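Local coordinates for protein 3-oxosteroid 1-dehydrogenase (PDB 7P18) that probably catalyses the FAD-dependent 1,2-dehydrogenation of 3-oxosteroids to 3-oxo-Delta(1)-steroids, at residues T335-V349 with W384-G398. Sequence-based numbering, arbitrary orientation.
Sequences TGLFAERNLPGCIVV and WLIFDGKFRYNYPMG. With ANB (androsta-1,4-diene-3,17-dione), chain D.
I347 and V349 pair with I386 and W384 as antiparallel hydrogen-bonded pairs, a short edge strand joined to the antiparallel sheet of this FAD-dependent dehydrogenase, where strand 383-387 pairs on with strand 486-502. Between those pairs V348 and L385 form a non-hydrogen-bonded pair. With CG turned away from the backbone N (chi1 177°), L385 brings CD1 to V348 CG2, 3.6 Å off. Past the strands, helix 389-394 and the residues to G398 pack against 337-346, and E340 carries much of that packing. Its CB lies 3.6 Å from M397 SD, while the chain bends at chi2 (98°) to bring the carboxylate to G398. There OE2 accepts from G398 N at 2.9 Å, the donor well above the carboxylate plane, and from water 1, which bridges to G398 O. OE1 takes the N-H of A339, so both oxygens are held. With an alanine in place of E340, G398 N would probably lose its acceptor and water 1 a partner. The M397 methyl CE packs against E340 O. F338, two residues before E340, lays one ring face on the steroid at C11. At the turn L343-C346, P344 O meets the edge of the F391 ring, 3.1 Å from CD2.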
loop_
_atom_site.group_PDB
_atom_site.type_symbol
_atom_site.label_atom_id
_atom_site.label_comp_id
_atom_site.label_asym_id
_atom_site.label_seq_id
_atom_site.Cartn_x
_atom_site.Cartn_y
_atom_site.Cartn_z
ATOM N N THR A 335 -2.071 -12.271 -1.663
ATOM C CA THR A 335 -3.136 -11.332 -1.238
ATOM C C THR A 335 -2.835 -10.852 0.178
ATOM O O THR A 335 -2.675 -11.691 1.117
ATOM C CB THR A 335 -4.515 -11.994 -1.291
ATOM O OG1 THR A 335 -4.731 -12.372 -2.645
ATOM C CG2 THR A 335 -5.621 -11.035 -0.904
ATOM N N GLY A 336 -2.795 -9.525 0.367
ATOM C CA GLY A 336 -2.602 -8.994 1.727
ATOM C C GLY A 336 -3.889 -9.045 2.541
ATOM O O GLY A 336 -4.980 -8.865 1.960
ATOM N N LEU A 337 -3.771 -9.309 3.828
ATOM C CA LEU A 337 -4.897 -9.265 4.790
ATOM C C LEU A 337 -4.850 -7.895 5.484
ATOM O O LEU A 337 -4.162 -7.774 6.489
ATOM C CB LEU A 337 -4.747 -10.422 5.768
ATOM C CG LEU A 337 -4.825 -11.832 5.161
ATOM C CD1 LEU A 337 -4.842 -12.868 6.256
ATOM C CD2 LEU A 337 -6.018 -12.030 4.246
ATOM N N PHE A 338 -5.504 -6.887 4.913
ATOM C CA PHE A 338 -5.448 -5.497 5.444
ATOM C C PHE A 338 -6.482 -5.301 6.543
ATOM O O PHE A 338 -6.095 -4.738 7.594
ATOM C CB PHE A 338 -5.613 -4.470 4.342
ATOM C CG PHE A 338 -4.528 -4.532 3.300
ATOM C CD1 PHE A 338 -3.331 -3.867 3.489
ATOM C CD2 PHE A 338 -4.695 -5.277 2.144
ATOM C CE1 PHE A 338 -2.334 -3.908 2.531
ATOM C CE2 PHE A 338 -3.677 -5.341 1.207
ATOM C CZ PHE A 338 -2.505 -4.655 1.395
ATOM N N ALA A 339 -7.730 -5.715 6.306
ATOM C CA ALA A 339 -8.883 -5.357 7.174
ATOM C C ALA A 339 -9.433 -6.556 7.958
ATOM O O ALA A 339 -9.986 -6.350 9.053
ATOM C CB ALA A 339 -9.984 -4.809 6.296
ATOM N N GLU A 340 -9.389 -7.752 7.352
ATOM C CA GLU A 340 -10.264 -8.895 7.754
ATOM C C GLU A 340 -9.790 -9.494 9.081
ATOM O O GLU A 340 -10.614 -10.125 9.786
ATOM C CB GLU A 340 -10.287 -9.982 6.677
ATOM C CG GLU A 340 -10.659 -9.475 5.309
ATOM C CD GLU A 340 -9.456 -9.219 4.412
ATOM O OE1 GLU A 340 -8.536 -8.452 4.838
ATOM O OE2 GLU A 340 -9.458 -9.729 3.276
ATOM N N ARG A 341 -8.519 -9.306 9.457
ATOM C CA ARG A 341 -7.991 -9.832 10.738
ATOM C C ARG A 341 -8.712 -9.185 11.946
ATOM O O ARG A 341 -8.711 -9.791 13.036
ATOM C CB ARG A 341 -6.482 -9.610 10.886
ATOM C CG ARG A 341 -5.638 -10.319 9.828
ATOM C CD ARG A 341 -4.183 -9.862 9.876
ATOM N NE ARG A 341 -4.019 -8.580 9.201
ATOM C CZ ARG A 341 -3.840 -7.402 9.810
ATOM N NH1 ARG A 341 -3.761 -7.317 11.122
ATOM N NH2 ARG A 341 -3.670 -6.317 9.084
ATOM N N ASN A 342 -9.273 -8.004 11.779
ATOM C CA ASN A 342 -9.938 -7.261 12.891
ATOM C C ASN A 342 -11.284 -7.910 13.219
ATOM O O ASN A 342 -11.851 -7.615 14.313
ATOM C CB ASN A 342 -10.177 -5.796 12.557
ATOM C CG ASN A 342 -8.898 -5.000 12.401
ATOM O OD1 ASN A 342 -7.943 -5.501 11.817
ATOM N ND2 ASN A 342 -8.932 -3.737 12.807
ATOM N N LEU A 343 -11.794 -8.748 12.324
ATOM C CA LEU A 343 -13.132 -9.398 12.481
ATOM C C LEU A 343 -13.115 -10.398 13.623
ATOM O O LEU A 343 -12.087 -10.979 13.992
ATOM C CB LEU A 343 -13.576 -10.004 11.154
ATOM C CG LEU A 343 -13.915 -8.969 10.080
ATOM C CD1 LEU A 343 -14.049 -9.639 8.724
ATOM C CD2 LEU A 343 -15.193 -8.232 10.420
ATOM N N PRO A 344 -14.275 -10.580 14.300
ATOM C CA PRO A 344 -14.328 -11.389 15.509
ATOM C C PRO A 344 -14.371 -12.901 15.239
ATOM O O PRO A 344 -15.101 -13.307 14.378
ATOM C CB PRO A 344 -15.630 -10.867 16.168
ATOM C CG PRO A 344 -16.490 -10.549 15.041
ATOM C CD PRO A 344 -15.554 -9.920 14.013
ATOM N N GLY A 345 -13.551 -13.662 15.969
ATOM C CA GLY A 345 -13.526 -15.135 15.902
ATOM C C GLY A 345 -12.279 -15.699 15.219
ATOM O O GLY A 345 -12.256 -16.909 15.008
ATOM N N CYS A 346 -11.297 -14.874 14.859
ATOM C CA CYS A 346 -10.051 -15.408 14.229
ATOM C C CYS A 346 -8.866 -15.142 15.143
ATOM O O CYS A 346 -8.836 -14.082 15.805
ATOM C CB CYS A 346 -9.839 -14.844 12.846
ATOM S SG CYS A 346 -9.429 -13.076 12.793
ATOM N N ILE A 347 -7.926 -16.083 15.216
ATOM C CA ILE A 347 -6.694 -15.887 16.028
ATOM C C ILE A 347 -5.483 -16.204 15.164
ATOM O O ILE A 347 -5.618 -16.988 14.221
ATOM C CB ILE A 347 -6.700 -16.698 17.336
ATOM C CG1 ILE A 347 -6.858 -18.204 17.132
ATOM C CG2 ILE A 347 -7.743 -16.145 18.296
ATOM C CD1 ILE A 347 -6.480 -18.980 18.386
ATOM N N VAL A 348 -4.351 -15.594 15.501
ATOM C CA VAL A 348 -3.056 -15.900 14.841
ATOM C C VAL A 348 -2.175 -16.597 15.847
ATOM O O VAL A 348 -1.988 -16.074 16.941
ATOM C CB VAL A 348 -2.425 -14.608 14.280
ATOM C CG1 VAL A 348 -0.987 -14.833 13.838
ATOM C CG2 VAL A 348 -3.306 -14.102 13.139
ATOM N N VAL A 349 -1.582 -17.724 15.436
ATOM C CA VAL A 349 -0.685 -18.513 16.310
ATOM C C VAL A 349 0.602 -18.840 15.562
ATOM O O VAL A 349 0.600 -18.877 14.313
ATOM C CB VAL A 349 -1.368 -19.803 16.812
ATOM C CG1 VAL A 349 -2.592 -19.454 17.651
ATOM C CG2 VAL A 349 -1.705 -20.741 15.650
ATOM N N TRP A 384 -0.071 -18.746 11.439
ATOM C CA TRP A 384 -1.322 -19.471 11.119
ATOM C C TRP A 384 -2.504 -18.659 11.619
ATOM O O TRP A 384 -2.527 -18.305 12.819
ATOM C CB TRP A 384 -1.305 -20.890 11.691
ATOM C CG TRP A 384 -0.274 -21.714 10.993
ATOM C CD1 TRP A 384 1.006 -21.912 11.414
ATOM C CD2 TRP A 384 -0.382 -22.314 9.696
ATOM N NE1 TRP A 384 1.692 -22.637 10.481
ATOM C CE2 TRP A 384 0.868 -22.909 9.426
ATOM C CE3 TRP A 384 -1.410 -22.462 8.765
ATOM C CZ2 TRP A 384 1.111 -23.602 8.250
ATOM C CZ3 TRP A 384 -1.166 -23.128 7.589
ATOM C CH2 TRP A 384 0.084 -23.688 7.336
ATOM N N LEU A 385 -3.472 -18.492 10.731
ATOM C CA LEU A 385 -4.756 -17.833 11.090
ATOM C C LEU A 385 -5.820 -18.920 11.227
ATOM O O LEU A 385 -5.936 -19.711 10.298
ATOM C CB LEU A 385 -5.105 -16.833 10.000
ATOM C CG LEU A 385 -6.442 -16.135 10.214
ATOM C CD1 LEU A 385 -6.254 -15.043 11.230
ATOM C CD2 LEU A 385 -6.969 -15.606 8.906
ATOM N N ILE A 386 -6.502 -18.951 12.367
ATOM C CA ILE A 386 -7.492 -20.008 12.757
ATOM C C ILE A 386 -8.865 -19.361 12.964
ATOM O O ILE A 386 -8.946 -18.302 13.619
ATOM C CB ILE A 386 -7.029 -20.714 14.036
ATOM C CG1 ILE A 386 -5.548 -21.109 13.984
ATOM C CG2 ILE A 386 -7.957 -21.896 14.323
ATOM C CD1 ILE A 386 -5.230 -22.218 13.002
ATOM N N PHE A 387 -9.916 -19.943 12.384
ATOM C CA PHE A 387 -11.316 -19.516 12.663
ATOM C C PHE A 387 -12.264 -20.709 12.455
ATOM O O PHE A 387 -11.802 -21.787 11.974
ATOM C CB PHE A 387 -11.689 -18.324 11.784
ATOM C CG PHE A 387 -11.489 -18.479 10.305
ATOM C CD1 PHE A 387 -12.460 -19.075 9.506
ATOM C CD2 PHE A 387 -10.334 -18.000 9.701
ATOM C CE1 PHE A 387 -12.298 -19.180 8.135
ATOM C CE2 PHE A 387 -10.173 -18.117 8.332
ATOM C CZ PHE A 387 -11.141 -18.717 7.552
ATOM N N ASP A 388 -13.542 -20.543 12.825
ATOM C CA ASP A 388 -14.530 -21.656 12.812
ATOM C C ASP A 388 -15.517 -21.479 11.674
ATOM O O ASP A 388 -15.390 -20.544 10.855
ATOM C CB ASP A 388 -15.197 -21.820 14.182
ATOM C CG ASP A 388 -16.269 -20.800 14.522
ATOM O OD1 ASP A 388 -16.528 -19.926 13.694
ATOM O OD2 ASP A 388 -16.802 -20.894 15.651
ATOM N N GLY A 389 -16.518 -22.364 11.621
ATOM C CA GLY A 389 -17.505 -22.330 10.526
ATOM C C GLY A 389 -18.430 -21.129 10.553
ATOM O O GLY A 389 -18.953 -20.788 9.482
ATOM N N LYS A 390 -18.665 -20.516 11.713
ATOM C CA LYS A 390 -19.496 -19.289 11.754
ATOM C C LYS A 390 -18.713 -18.120 11.139
ATOM O O LYS A 390 -19.299 -17.358 10.350
ATOM C CB LYS A 390 -19.933 -18.962 13.180
ATOM C CG LYS A 390 -20.708 -17.650 13.253
ATOM C CD LYS A 390 -21.209 -17.315 14.627
ATOM C CE LYS A 390 -22.028 -16.048 14.641
ATOM N NZ LYS A 390 -22.743 -15.913 15.928
ATOM N N PHE A 391 -17.425 -17.980 11.476
ATOM C CA PHE A 391 -16.551 -16.943 10.842
ATOM C C PHE A 391 -16.585 -17.148 9.328
ATOM O O PHE A 391 -16.845 -16.229 8.493
ATOM C CB PHE A 391 -15.151 -17.041 11.443
ATOM C CG PHE A 391 -14.249 -15.903 11.040
ATOM C CD1 PHE A 391 -13.763 -15.808 9.744
ATOM C CD2 PHE A 391 -13.925 -14.915 11.945
ATOM C CE1 PHE A 391 -12.954 -14.743 9.362
ATOM C CE2 PHE A 391 -13.093 -13.863 11.564
ATOM C CZ PHE A 391 -12.629 -13.769 10.268
ATOM N N ARG A 392 -16.315 -18.388 8.924
ATOM C CA ARG A 392 -16.250 -18.799 7.504
ATOM C C ARG A 392 -17.507 -18.368 6.771
ATOM O O ARG A 392 -17.390 -17.822 5.659
ATOM C CB ARG A 392 -16.085 -20.311 7.360
ATOM C CG ARG A 392 -15.958 -20.771 5.916
ATOM C CD ARG A 392 -14.599 -20.461 5.274
ATOM N NE ARG A 392 -14.688 -20.810 3.863
ATOM C CZ ARG A 392 -15.135 -20.008 2.893
ATOM N NH1 ARG A 392 -15.418 -18.732 3.100
ATOM N NH2 ARG A 392 -15.275 -20.494 1.684
ATOM N N TYR A 393 -18.667 -18.655 7.361
ATOM C CA TYR A 393 -19.987 -18.342 6.743
ATOM C C TYR A 393 -20.158 -16.822 6.613
ATOM O O TYR A 393 -20.696 -16.361 5.581
ATOM C CB TYR A 393 -21.129 -18.933 7.574
ATOM C CG TYR A 393 -22.510 -18.701 7.002
ATOM C CD1 TYR A 393 -23.009 -19.482 5.969
ATOM C CD2 TYR A 393 -23.315 -17.695 7.499
ATOM C CE1 TYR A 393 -24.283 -19.274 5.462
ATOM C CE2 TYR A 393 -24.581 -17.461 6.991
ATOM C CZ TYR A 393 -25.071 -18.262 5.976
ATOM O OH TYR A 393 -26.313 -18.033 5.458
ATOM N N ASN A 394 -19.759 -16.076 7.644
ATOM C CA ASN A 394 -20.077 -14.620 7.778
ATOM C C ASN A 394 -19.100 -13.698 7.036
ATOM O O ASN A 394 -19.554 -12.618 6.589
ATOM C CB ASN A 394 -20.229 -14.237 9.239
ATOM C CG ASN A 394 -21.569 -14.765 9.740
ATOM O OD1 ASN A 394 -21.635 -15.750 10.451
ATOM N ND2 ASN A 394 -22.618 -14.316 9.111
ATOM N N TYR A 395 -17.824 -14.057 6.905
ATOM C CA TYR A 395 -16.754 -13.041 6.678
ATOM C C TYR A 395 -15.841 -13.425 5.533
ATOM O O TYR A 395 -15.619 -14.600 5.295
ATOM C CB TYR A 395 -15.925 -12.875 7.945
ATOM C CG TYR A 395 -16.696 -12.427 9.157
ATOM C CD1 TYR A 395 -17.567 -11.349 9.091
ATOM C CD2 TYR A 395 -16.524 -13.041 10.373
ATOM C CE1 TYR A 395 -18.246 -10.902 10.218
ATOM C CE2 TYR A 395 -17.219 -12.626 11.499
ATOM C CZ TYR A 395 -18.080 -11.549 11.418
ATOM O OH TYR A 395 -18.738 -11.124 12.535
ATOM N N PRO A 396 -15.268 -12.427 4.827
ATOM C CA PRO A 396 -14.237 -12.676 3.824
ATOM C C PRO A 396 -12.915 -12.884 4.564
ATOM O O PRO A 396 -12.808 -12.520 5.727
ATOM C CB PRO A 396 -14.243 -11.403 2.979
ATOM C CG PRO A 396 -14.616 -10.328 3.936
ATOM C CD PRO A 396 -15.502 -10.986 5.000
ATOM N N MET A 397 -11.937 -13.474 3.877
ATOM C CA MET A 397 -10.537 -13.540 4.369
ATOM C C MET A 397 -9.613 -13.661 3.151
ATOM O O MET A 397 -9.445 -14.767 2.611
ATOM C CB MET A 397 -10.337 -14.695 5.342
ATOM C CG MET A 397 -8.969 -14.652 6.053
ATOM S SD MET A 397 -8.623 -13.136 6.968
ATOM C CE MET A 397 -9.848 -13.206 8.279
ATOM N N GLY A 398 -9.070 -12.535 2.711
ATOM C CA GLY A 398 -8.312 -12.432 1.457
ATOM C C GLY A 398 -9.095 -13.010 0.299
ATOM O O GLY A 398 -10.215 -12.560 0.035
HETATM C C1 ANB D . -4.084 -0.466 2.506
HETATM C C10 ANB D . -5.519 -0.099 2.737
HETATM C C11 ANB D . -6.321 -2.165 1.350
HETATM C C12 ANB D . -7.389 -2.776 0.430
HETATM C C13 ANB D . -8.783 -2.414 0.909
HETATM C C14 ANB D . -8.893 -0.883 0.900
HETATM C C15 ANB D . -10.398 -0.622 1.049
HETATM C C16 ANB D . -11.050 -1.760 0.244
HETATM C C17 ANB D . -9.957 -2.783 0.015
HETATM C C18 ANB D . -9.123 -3.056 2.276
HETATM C C19 ANB D . -5.913 -0.679 4.124
HETATM C C2 ANB D . -3.050 0.311 2.832
HETATM C C3 ANB D . -3.252 1.720 3.168
HETATM C C4 ANB D . -4.598 2.213 2.906
HETATM C C5 ANB D . -5.662 1.407 2.780
HETATM C C6 ANB D . -7.056 1.969 2.766
HETATM C C7 ANB D . -7.967 1.320 1.734
HETATM C C8 ANB D . -7.914 -0.198 1.848
HETATM C C9 ANB D . -6.457 -0.653 1.596
HETATM O O1 ANB D . -2.342 2.439 3.602
HETATM O O2 ANB D . -10.034 -3.731 -0.733
HETATM O O HOH W 1 -11.321 -10.320 0.971
HETATM O O HOH W 2 -14.223 -18.566 14.587
#